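PDB 3WJ2: carboxylesterase from Ferroplasma acidiphilum, which probably hydrolyses carboxylic esters, as an alpha/beta-hydrolase of the GDXG lipolytic enzyme family. Local coordinates for residues V48-Y56 with N66-N74; L14-T25 with N202-Y212. One frame throughout, in Å; residues are numbered along the deposited sequence.

Contact 1 of 2, residues V48-Y56 with N66-N74; sequences VEIKEIKDY and NARMYDDNN
Glu52 to Tyr56 run antiparallel to Ala67 to Asp71 as arms of a beta hairpin, which forms one edge of the central alpha/beta-hydrolase sheet, strand 52-60 outermost in the chain and 63-71 joined to strand 109-113. Backbone bonds join the hydrogen-bonded pairs Glu52-Asp71, Lys54-Met69 and Tyr56-Ala67 in both directions; that from Met69 N to Lys54 O (2.8 Å) is nearly straight at 175°. Beyond the paired strands, Lys51 N reaches the anti lone pair of Asp72 OD1, while Lys51 NZ bends back to Asp72 O at 2.8 Å.

The salt bridge across the strands joins Asp55 and Arg68. With CG anti to the backbone N and the chain bent at chi3 (-65°), Arg68 comes alongside Asp55, and its guanidinium meets the carboxylate side-on, the planes 21° apart: Arg68 NE lies 2.9 Å from Asp55 OD1, and NH2 faces OD2, both oxygens using syn lone pairs. Glu93 and Asp96 also bind this guanidinium, so a leucine in place of Arg68 would probably leave three carboxylates without their shared cation. Glu52 OE1 and Asp71 OD2 crowd together at 3.0 Å; Lys109, bridged to Asp71, probably eases the repulsion.

Apolar contacts occur on both faces. On the side of Arg68, CG2 of Ile53 touches CD of Arg68, and CD1 of Ile53 meets the Tyr70 ring obliquely. On the other, Met69 CB abuts the edge of the Tyr56 ring, 3.8 Å from CE2.

Contact 2 of 2, residues L14-T25 with N202-Y212; sequences LIELSKSAGDMT and NYVLTGKMIRY
Lys19 lies along the ring of Tyr203, the two side chains pointing the same way. CB of Lys19 sits over one face as a CH-pi contact, 3.8 Å from the ring centroid. One helical turn back, CG1 of Ile15 packs at 3.8 Å against CG2 of Val204, crossing it at about a right angle.

At the other end, Lys208 NZ makes a salt bridge with Asp23 OD2 (2.7 Å), coming from above the carboxylate plane. Thr25 CG2 lies against Met209 SD (3.1 Å), the side chains sliding past each other in opposite directions, and the edge of the Tyr212 ring meets Thr25 O, 3.3 Å from CE1 of Tyr212. Helix 12-20 thus packs on the loop 202-204, and the loop after it on the first turns of helix 207-217; this is consistent with the cap that N-terminal helices and an inserted segment build in GDXG relatives.

Asp23 forms an Asx turn: chi1 of -178° swings its carboxylate toward Lys208, with OD1 kept by Thr25 N and the Thr25 hydroxyl and OD2 left for the lysine. Thr206 N-caps helix 207-217, its OG1 accepting from Met209 N. Further out, Tyr212 hydrogen-bonds through OH to Ile27 O and packs on Pro29 and Leu32.

Overall arrangement
From the N terminus the chain first forms helix 12-20 and the loop after it, one half of contact 2, whose partner comes 177 residues later. After helix 29-43 it enters the hairpin of strands 52-60 and 63-71, where contact 1 closes a short loop at the sheet edge. Contact 1 is therefore nested inside the long loop that contact 2 closes on reaching 202-212, after most of the central sheet has been laid down. They do not touch: their nearest atoms are about 17 Å apart and their centres 33 Å. Contact 1 pairs neighbouring strands, whereas contact 2 ties the N-terminal region to the loop 202-206 and the start of helix 207-217.

Contact 1 of 2, residues V48-Y56 with N66-N74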
loop_
_atom_site.group_PDB
_atom_site.type_symbol
_atom_site.label_atom_id
_atom_site.label_comp_id
_atom_site.label_asym_id
_atom_site.label_seq_id
_atom_site.Cartn_x
_atom_site.Cartn_y
_atom_site.Cartn_z
ATOM N N VAL B 48 -26.691 -27.164 1.667
ATOM C CA VAL B 48 -26.615 -27.655 3.025
ATOM C C VAL B 48 -28.033 -27.802 3.613
ATOM O O VAL B 48 -28.918 -26.984 3.291
ATOM C CB VAL B 48 -25.714 -26.707 3.903
ATOM C CG1 VAL B 48 -25.945 -26.902 5.377
ATOM C CG2 VAL B 48 -24.263 -26.929 3.514
ATOM N N GLU B 49 -28.239 -28.911 4.337
ATOM C CA GLU B 49 -29.528 -29.225 4.979
ATOM C C GLU B 49 -29.809 -28.322 6.114
ATOM O O GLU B 49 -28.964 -28.082 7.003
ATOM C CB GLU B 49 -29.605 -30.712 5.437
ATOM C CG GLU B 49 -29.634 -31.595 4.197
ATOM C CD GLU B 49 -30.763 -31.235 3.176
ATOM O OE1 GLU B 49 -31.977 -31.145 3.562
ATOM O OE2 GLU B 49 -30.432 -31.062 1.973
ATOM N N ILE B 50 -31.042 -27.795 6.100
ATOM C CA ILE B 50 -31.512 -26.983 7.185
ATOM C C ILE B 50 -32.846 -27.500 7.752
ATOM O O ILE B 50 -33.752 -27.767 6.972
ATOM C CB ILE B 50 -31.748 -25.488 6.692
ATOM C CG1 ILE B 50 -30.386 -24.919 6.233
ATOM C CG2 ILE B 50 -32.395 -24.626 7.813
ATOM C CD1 ILE B 50 -29.417 -24.770 7.368
ATOM N N LYS B 51 -32.951 -27.558 9.075
ATOM C CA LYS B 51 -34.190 -28.089 9.738
ATOM C C LYS B 51 -35.493 -27.418 9.309
ATOM O O LYS B 51 -36.471 -28.074 8.927
ATOM C CB LYS B 51 -34.080 -27.955 11.225
ATOM C CG LYS B 51 -33.061 -28.882 11.843
ATOM C CD LYS B 51 -33.230 -28.895 13.346
ATOM C CE LYS B 51 -32.121 -29.779 13.943
ATOM N NZ LYS B 51 -30.877 -28.960 14.180
ATOM N N GLU B 52 -35.526 -26.087 9.353
ATOM C CA GLU B 52 -36.748 -25.394 8.931
ATOM C C GLU B 52 -36.499 -24.259 7.963
ATOM O O GLU B 52 -35.618 -23.407 8.228
ATOM C CB GLU B 52 -37.624 -24.970 10.127
ATOM C CG GLU B 52 -37.199 -23.982 11.167
ATOM C CD GLU B 52 -38.409 -23.183 11.801
ATOM O OE1 GLU B 52 -38.196 -22.057 12.364
ATOM O OE2 GLU B 52 -39.569 -23.682 11.732
ATOM N N ILE B 53 -37.252 -24.282 6.881
ATOM C CA ILE B 53 -37.203 -23.183 5.900
ATOM C C ILE B 53 -38.638 -22.740 5.620
ATOM O O ILE B 53 -39.531 -23.573 5.341
ATOM C CB ILE B 53 -36.494 -23.558 4.625
ATOM C CG1 ILE B 53 -35.049 -24.076 4.925
ATOM C CG2 ILE B 53 -36.421 -22.335 3.547
ATOM C CD1 ILE B 53 -34.161 -24.214 3.721
ATOM N N LYS B 54 -38.883 -21.433 5.672
ATOM C CA LYS B 54 -40.230 -20.947 5.456
ATOM C C LYS B 54 -40.197 -19.655 4.657
ATOM O O LYS B 54 -39.423 -18.740 4.981
ATOM C CB LYS B 54 -40.944 -20.734 6.731
ATOM C CG LYS B 54 -42.402 -20.363 6.445
ATOM C CD LYS B 54 -43.188 -20.119 7.756
ATOM C CE LYS B 54 -44.693 -20.015 7.494
ATOM N NZ LYS B 54 -45.075 -18.945 6.530
ATOM N N ASP B 55 -41.100 -19.572 3.693
ATOM C CA ASP B 55 -41.284 -18.382 2.842
ATOM C C ASP B 55 -42.354 -17.453 3.385
ATOM O O ASP B 55 -43.445 -17.916 3.871
ATOM C CB ASP B 55 -41.672 -18.860 1.463
ATOM C CG ASP B 55 -40.461 -19.293 0.664
ATOM O OD1 ASP B 55 -39.415 -18.941 1.157
ATOM O OD2 ASP B 55 -40.566 -19.905 -0.398
ATOM N N TYR B 56 -42.075 -16.128 3.367
ATOM C CA TYR B 56 -42.995 -15.085 3.869
ATOM C C TYR B 56 -43.218 -14.005 2.850
ATOM O O TYR B 56 -42.402 -13.808 1.944
ATOM C CB TYR B 56 -42.475 -14.396 5.130
ATOM C CG TYR B 56 -42.432 -15.207 6.329
ATOM C CD1 TYR B 56 -43.529 -15.241 7.206
ATOM C CD2 TYR B 56 -41.287 -15.937 6.649
ATOM C CE1 TYR B 56 -43.493 -15.995 8.351
ATOM C CE2 TYR B 56 -41.230 -16.677 7.823
ATOM C CZ TYR B 56 -42.343 -16.711 8.656
ATOM O OH TYR B 56 -42.312 -17.453 9.818
ATOM N N ASN B 66 -40.793 -10.574 -1.148
ATOM C CA ASN B 66 -40.556 -11.959 -0.713
ATOM C C ASN B 66 -39.486 -12.001 0.372
ATOM O O ASN B 66 -38.516 -11.204 0.353
ATOM C CB ASN B 66 -40.093 -12.870 -1.842
ATOM C CG ASN B 66 -41.146 -13.110 -2.898
ATOM O OD1 ASN B 66 -40.860 -13.200 -4.126
ATOM N ND2 ASN B 66 -42.335 -13.266 -2.452
ATOM N N ALA B 67 -39.607 -12.940 1.324
ATOM C CA ALA B 67 -38.544 -13.231 2.337
ATOM C C ALA B 67 -38.480 -14.705 2.606
ATOM O O ALA B 67 -39.543 -15.374 2.585
ATOM C CB ALA B 67 -38.756 -12.520 3.580
ATOM N N ARG B 68 -37.280 -15.250 2.748
ATOM C CA ARG B 68 -37.144 -16.665 3.139
ATOM C C ARG B 68 -36.417 -16.754 4.444
ATOM O O ARG B 68 -35.266 -16.241 4.561
ATOM C CB ARG B 68 -36.483 -17.486 2.032
ATOM C CG ARG B 68 -36.283 -18.934 2.398
ATOM C CD ARG B 68 -35.842 -19.759 1.229
ATOM N NE ARG B 68 -36.893 -19.838 0.175
ATOM C CZ ARG B 68 -36.730 -20.180 -1.112
ATOM N NH1 ARG B 68 -35.514 -20.497 -1.649
ATOM N NH2 ARG B 68 -37.821 -20.173 -1.912
ATOM N N MET B 69 -36.989 -17.485 5.406
ATOM C CA MET B 69 -36.429 -17.677 6.708
ATOM C C MET B 69 -35.790 -19.076 6.835
ATOM O O MET B 69 -36.365 -20.079 6.371
ATOM C CB MET B 69 -37.538 -17.560 7.745
ATOM C CG MET B 69 -37.098 -17.574 9.119
ATOM S SD MET B 69 -36.577 -19.123 9.849
ATOM C CE MET B 69 -37.912 -20.401 9.647
ATOM N N TYR B 70 -34.526 -19.112 7.241
ATOM C CA TYR B 70 -33.742 -20.375 7.377
ATOM C C TYR B 70 -33.425 -20.517 8.817
ATOM O O TYR B 70 -32.879 -19.550 9.450
ATOM C CB TYR B 70 -32.407 -20.268 6.632
ATOM C CG TYR B 70 -32.517 -19.963 5.178
ATOM C CD1 TYR B 70 -32.503 -20.987 4.219
ATOM C CD2 TYR B 70 -32.659 -18.607 4.701
ATOM C CE1 TYR B 70 -32.565 -20.691 2.896
ATOM C CE2 TYR B 70 -32.749 -18.311 3.417
ATOM C CZ TYR B 70 -32.685 -19.346 2.442
ATOM O OH TYR B 70 -32.719 -19.070 1.106
ATOM N N ASP B 71 -33.688 -21.685 9.440
ATOM C CA ASP B 71 -33.451 -21.767 10.866
ATOM C C ASP B 71 -33.072 -23.219 11.139
ATOM O O ASP B 71 -33.903 -24.118 10.903
ATOM C CB ASP B 71 -34.746 -21.448 11.627
ATOM C CG ASP B 71 -34.587 -21.460 13.124
ATOM O OD1 ASP B 71 -33.447 -21.607 13.628
ATOM O OD2 ASP B 71 -35.656 -21.293 13.810
ATOM N N ASP B 72 -31.808 -23.432 11.462
ATOM C CA ASP B 72 -31.351 -24.815 11.735
ATOM C C ASP B 72 -31.371 -25.158 13.202
ATOM O O ASP B 72 -30.782 -26.186 13.609
ATOM C CB ASP B 72 -29.906 -24.945 11.242
ATOM C CG ASP B 72 -29.509 -26.411 10.895
ATOM O OD1 ASP B 72 -30.322 -27.177 10.358
ATOM O OD2 ASP B 72 -28.319 -26.757 11.143
ATOM N N ASN B 73 -31.892 -24.309 14.059
ATOM C CA ASN B 73 -31.563 -24.414 15.500
ATOM C C ASN B 73 -32.696 -23.924 16.420
ATOM O O ASN B 73 -32.437 -23.546 17.554
ATOM C CB ASN B 73 -30.213 -23.641 15.719
ATOM C CG ASN B 73 -29.537 -23.918 17.052
ATOM O OD1 ASN B 73 -29.763 -24.978 17.705
ATOM N ND2 ASN B 73 -28.675 -22.957 17.487
ATOM N N ASN B 74 -33.926 -23.910 15.923
ATOM C CA ASN B 74 -35.086 -23.246 16.551
ATOM C C ASN B 74 -34.701 -21.937 17.289
ATOM O O ASN B 74 -34.977 -21.724 18.452
ATOM C CB ASN B 74 -35.841 -24.240 17.491
ATOM C CG ASN B 74 -37.264 -23.752 17.880
ATOM O OD1 ASN B 74 -37.945 -23.064 17.114
ATOM N ND2 ASN B 74 -37.697 -24.109 19.090
#

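Contact 2 of 2, residues L14-T25 with N202-Y212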
loop_
_atom_site.group_PDB
_atom_site.type_symbol
_atom_site.label_atom_id
_atom_site.label_comp_id
_atom_site.label_asym_id
_atom_site.label_seq_id
_atom_site.Cartn_x
_atom_site.Cartn_y
_atom_site.Cartn_z
ATOM N N LEU B 14 -12.982 -18.465 -11.774
ATOM C CA LEU B 14 -13.973 -17.343 -11.822
ATOM C C LEU B 14 -13.441 -16.147 -12.576
ATOM O O LEU B 14 -14.206 -15.477 -13.306
ATOM C CB LEU B 14 -14.394 -16.901 -10.349
ATOM C CG LEU B 14 -15.444 -17.770 -9.738
ATOM C CD1 LEU B 14 -15.502 -17.423 -8.165
ATOM C CD2 LEU B 14 -16.836 -17.520 -10.414
ATOM N N ILE B 15 -12.160 -15.820 -12.410
ATOM C CA ILE B 15 -11.537 -14.762 -13.131
ATOM C C ILE B 15 -11.573 -15.027 -14.646
ATOM O O ILE B 15 -11.962 -14.168 -15.424
ATOM C CB ILE B 15 -10.113 -14.506 -12.588
ATOM C CG1 ILE B 15 -10.245 -14.068 -11.109
ATOM C CG2 ILE B 15 -9.375 -13.546 -13.476
ATOM C CD1 ILE B 15 -8.803 -13.714 -10.448
ATOM N N GLU B 16 -11.259 -16.267 -14.984
ATOM C CA GLU B 16 -11.293 -16.664 -16.442
ATOM C C GLU B 16 -12.709 -16.596 -16.988
ATOM O O GLU B 16 -12.910 -16.153 -18.111
ATOM C CB GLU B 16 -10.753 -18.081 -16.607
ATOM C CG GLU B 16 -9.221 -18.233 -16.363
ATOM C CD GLU B 16 -8.316 -17.625 -17.449
ATOM O OE1 GLU B 16 -8.777 -17.175 -18.526
ATOM O OE2 GLU B 16 -7.097 -17.612 -17.206
ATOM N N LEU B 17 -13.686 -17.024 -16.227
ATOM C CA LEU B 17 -15.092 -17.054 -16.660
ATOM C C LEU B 17 -15.620 -15.648 -16.813
ATOM O O LEU B 17 -16.321 -15.298 -17.816
ATOM C CB LEU B 17 -15.952 -17.752 -15.598
ATOM C CG LEU B 17 -17.477 -17.798 -15.820
ATOM C CD1 LEU B 17 -17.863 -18.742 -17.017
ATOM C CD2 LEU B 17 -18.162 -18.220 -14.480
ATOM N N SER B 18 -15.266 -14.783 -15.840
ATOM C CA SER B 18 -15.563 -13.385 -15.970
ATOM C C SER B 18 -14.969 -12.739 -17.244
ATOM O O SER B 18 -15.666 -11.960 -17.948
ATOM C CB SER B 18 -15.112 -12.626 -14.718
ATOM O OG SER B 18 -15.166 -11.286 -15.111
ATOM N N LYS B 19 -13.701 -13.043 -17.558
ATOM C CA LYS B 19 -13.068 -12.581 -18.792
ATOM C C LYS B 19 -13.842 -13.093 -20.058
ATOM O O LYS B 19 -14.056 -12.358 -21.042
ATOM C CB LYS B 19 -11.619 -13.081 -18.744
ATOM C CG LYS B 19 -10.781 -12.860 -20.007
ATOM C CD LYS B 19 -9.415 -13.667 -19.929
ATOM C CE LYS B 19 -8.363 -13.110 -20.939
ATOM N NZ LYS B 19 -8.739 -13.293 -22.371
ATOM N N SER B 20 -14.278 -14.327 -19.969
ATOM C CA SER B 20 -14.903 -14.930 -21.173
ATOM C C SER B 20 -16.257 -14.277 -21.507
ATOM O O SER B 20 -16.754 -14.365 -22.666
ATOM C CB SER B 20 -14.994 -16.416 -20.998
ATOM O OG SER B 20 -16.035 -16.767 -20.167
ATOM N N ALA B 21 -16.902 -13.635 -20.522
ATOM C CA ALA B 21 -18.202 -13.061 -20.806
ATOM C C ALA B 21 -18.116 -11.720 -21.497
ATOM O O ALA B 21 -19.116 -11.256 -21.995
ATOM C CB ALA B 21 -19.097 -12.976 -19.458
ATOM N N GLY B 22 -16.926 -11.090 -21.465
ATOM C CA GLY B 22 -16.633 -9.839 -22.149
ATOM C C GLY B 22 -17.278 -8.691 -21.376
ATOM O O GLY B 22 -17.724 -8.886 -20.255
ATOM N N ASP B 23 -17.365 -7.556 -22.056
ATOM C CA ASP B 23 -17.895 -6.293 -21.523
ATOM C C ASP B 23 -19.412 -6.280 -21.557
ATOM O O ASP B 23 -20.017 -6.166 -22.604
ATOM C CB ASP B 23 -17.337 -5.190 -22.409
ATOM C CG ASP B 23 -17.752 -3.778 -21.983
ATOM O OD1 ASP B 23 -18.607 -3.611 -21.100
ATOM O OD2 ASP B 23 -17.223 -2.829 -22.612
ATOM N N MET B 24 -20.040 -6.454 -20.410
ATOM C CA MET B 24 -21.507 -6.477 -20.391
ATOM C C MET B 24 -22.193 -5.130 -20.090
ATOM O O MET B 24 -23.403 -5.070 -19.859
ATOM C CB MET B 24 -21.948 -7.594 -19.486
ATOM C CG MET B 24 -21.751 -8.900 -20.244
ATOM S SD MET B 24 -22.348 -10.308 -19.379
ATOM C CE MET B 24 -21.380 -10.186 -17.822
ATOM N N THR B 25 -21.432 -4.047 -20.224
ATOM C CA THR B 25 -21.972 -2.723 -19.920
ATOM C C THR B 25 -22.874 -2.148 -20.985
ATOM O O THR B 25 -23.566 -1.183 -20.729
ATOM C CB THR B 25 -20.871 -1.683 -19.535
ATOM O OG1 THR B 25 -19.946 -1.556 -20.613
ATOM C CG2 THR B 25 -20.133 -2.106 -18.325
ATOM N N ASN B 202 -9.134 -6.454 -13.523
ATOM C CA ASN B 202 -8.841 -7.885 -13.597
ATOM C C ASN B 202 -10.112 -8.737 -13.636
ATOM O O ASN B 202 -10.219 -9.755 -12.937
ATOM C CB ASN B 202 -7.863 -8.355 -12.507
ATOM C CG ASN B 202 -6.946 -9.519 -13.008
ATOM O OD1 ASN B 202 -6.769 -9.700 -14.233
ATOM N ND2 ASN B 202 -6.378 -10.302 -12.075
ATOM N N TYR B 203 -11.074 -8.272 -14.448
ATOM C CA TYR B 203 -12.341 -8.980 -14.854
ATOM C C TYR B 203 -13.555 -9.188 -13.924
ATOM O O TYR B 203 -14.696 -9.075 -14.461
ATOM C CB TYR B 203 -12.063 -10.251 -15.702
ATOM C CG TYR B 203 -11.046 -10.011 -16.816
ATOM C CD1 TYR B 203 -11.400 -9.374 -18.023
ATOM C CD2 TYR B 203 -9.715 -10.415 -16.649
ATOM C CE1 TYR B 203 -10.421 -9.139 -19.042
ATOM C CE2 TYR B 203 -8.758 -10.196 -17.629
ATOM C CZ TYR B 203 -9.101 -9.560 -18.817
ATOM O OH TYR B 203 -8.091 -9.391 -19.744
ATOM N N VAL B 204 -13.406 -9.504 -12.605
ATOM C CA VAL B 204 -14.611 -9.942 -11.845
ATOM C C VAL B 204 -15.489 -8.766 -11.462
ATOM O O VAL B 204 -16.579 -8.674 -11.892
ATOM C CB VAL B 204 -14.434 -10.942 -10.657
ATOM C CG1 VAL B 204 -15.809 -11.453 -10.198
ATOM C CG2 VAL B 204 -13.559 -12.138 -11.036
ATOM N N LEU B 205 -15.025 -7.830 -10.666
ATOM C CA LEU B 205 -15.822 -6.596 -10.566
ATOM C C LEU B 205 -14.996 -5.518 -11.168
ATOM O O LEU B 205 -13.968 -5.160 -10.607
ATOM C CB LEU B 205 -16.162 -6.312 -9.115
ATOM C CG LEU B 205 -16.791 -4.967 -8.799
ATOM C CD1 LEU B 205 -18.172 -4.845 -9.539
ATOM C CD2 LEU B 205 -16.882 -4.814 -7.263
ATOM N N THR B 206 -15.347 -4.998 -12.339
ATOM C CA THR B 206 -14.553 -4.032 -12.986
ATOM C C THR B 206 -15.000 -2.605 -12.676
ATOM O O THR B 206 -16.135 -2.409 -12.241
ATOM C CB THR B 206 -14.605 -4.167 -14.527
ATOM O OG1 THR B 206 -15.959 -4.013 -14.977
ATOM C CG2 THR B 206 -14.222 -5.549 -14.972
ATOM N N GLY B 207 -14.145 -1.640 -13.003
ATOM C CA GLY B 207 -14.491 -0.201 -12.923
ATOM C C GLY B 207 -15.709 0.200 -13.741
ATOM O O GLY B 207 -16.639 0.902 -13.264
ATOM N N LYS B 208 -15.754 -0.297 -14.962
ATOM C CA LYS B 208 -16.866 -0.040 -15.879
ATOM C C LYS B 208 -18.151 -0.612 -15.327
ATOM O O LYS B 208 -19.166 0.058 -15.389
ATOM C CB LYS B 208 -16.626 -0.623 -17.248
ATOM C CG LYS B 208 -15.594 0.221 -18.009
ATOM C CD LYS B 208 -15.231 -0.528 -19.283
ATOM C CE LYS B 208 -16.299 -0.227 -20.314
ATOM N NZ LYS B 208 -15.855 -0.702 -21.640
ATOM N N MET B 209 -18.078 -1.811 -14.758
ATOM C CA MET B 209 -19.345 -2.355 -14.169
ATOM C C MET B 209 -19.780 -1.597 -12.917
ATOM O O MET B 209 -21.007 -1.433 -12.679
ATOM C CB MET B 209 -19.195 -3.851 -13.867
ATOM C CG MET B 209 -19.302 -4.603 -15.178
ATOM S SD MET B 209 -20.883 -4.225 -16.138
ATOM C CE MET B 209 -22.105 -4.812 -14.926
ATOM N N ILE B 210 -18.813 -1.184 -12.062
ATOM C CA ILE B 210 -19.184 -0.418 -10.876
ATOM C C ILE B 210 -19.961 0.815 -11.344
ATOM O O ILE B 210 -20.977 1.174 -10.740
ATOM C CB ILE B 210 -17.942 -0.030 -10.053
ATOM C CG1 ILE B 210 -17.396 -1.264 -9.379
ATOM C CG2 ILE B 210 -18.303 1.021 -8.956
ATOM C CD1 ILE B 210 -15.904 -1.069 -8.727
ATOM N N ARG B 211 -19.463 1.458 -12.391
ATOM C CA ARG B 211 -20.202 2.646 -12.928
ATOM C C ARG B 211 -21.571 2.326 -13.465
ATOM O O ARG B 211 -22.535 3.085 -13.225
ATOM C CB ARG B 211 -19.356 3.465 -13.940
ATOM C CG ARG B 211 -18.133 4.056 -13.122
ATOM C CD ARG B 211 -17.294 5.144 -13.899
ATOM N NE ARG B 211 -15.886 5.269 -13.454
ATOM C CZ ARG B 211 -14.865 4.613 -14.027
ATOM N NH1 ARG B 211 -15.099 3.788 -15.049
ATOM N NH2 ARG B 211 -13.602 4.767 -13.605
ATOM N N TYR B 212 -21.673 1.209 -14.171
ATOM C CA TYR B 212 -22.911 0.766 -14.791
ATOM C C TYR B 212 -23.913 0.538 -13.656
ATOM O O TYR B 212 -25.015 1.089 -13.728
ATOM C CB TYR B 212 -22.666 -0.551 -15.590
ATOM C CG TYR B 212 -23.892 -1.301 -16.144
ATOM C CD1 TYR B 212 -24.223 -1.212 -17.485
ATOM C CD2 TYR B 212 -24.679 -2.111 -15.334
ATOM C CE1 TYR B 212 -25.265 -1.934 -18.038
ATOM C CE2 TYR B 212 -25.804 -2.731 -15.838
ATOM C CZ TYR B 212 -26.080 -2.664 -17.201
ATOM O OH TYR B 212 -27.100 -3.411 -17.714
#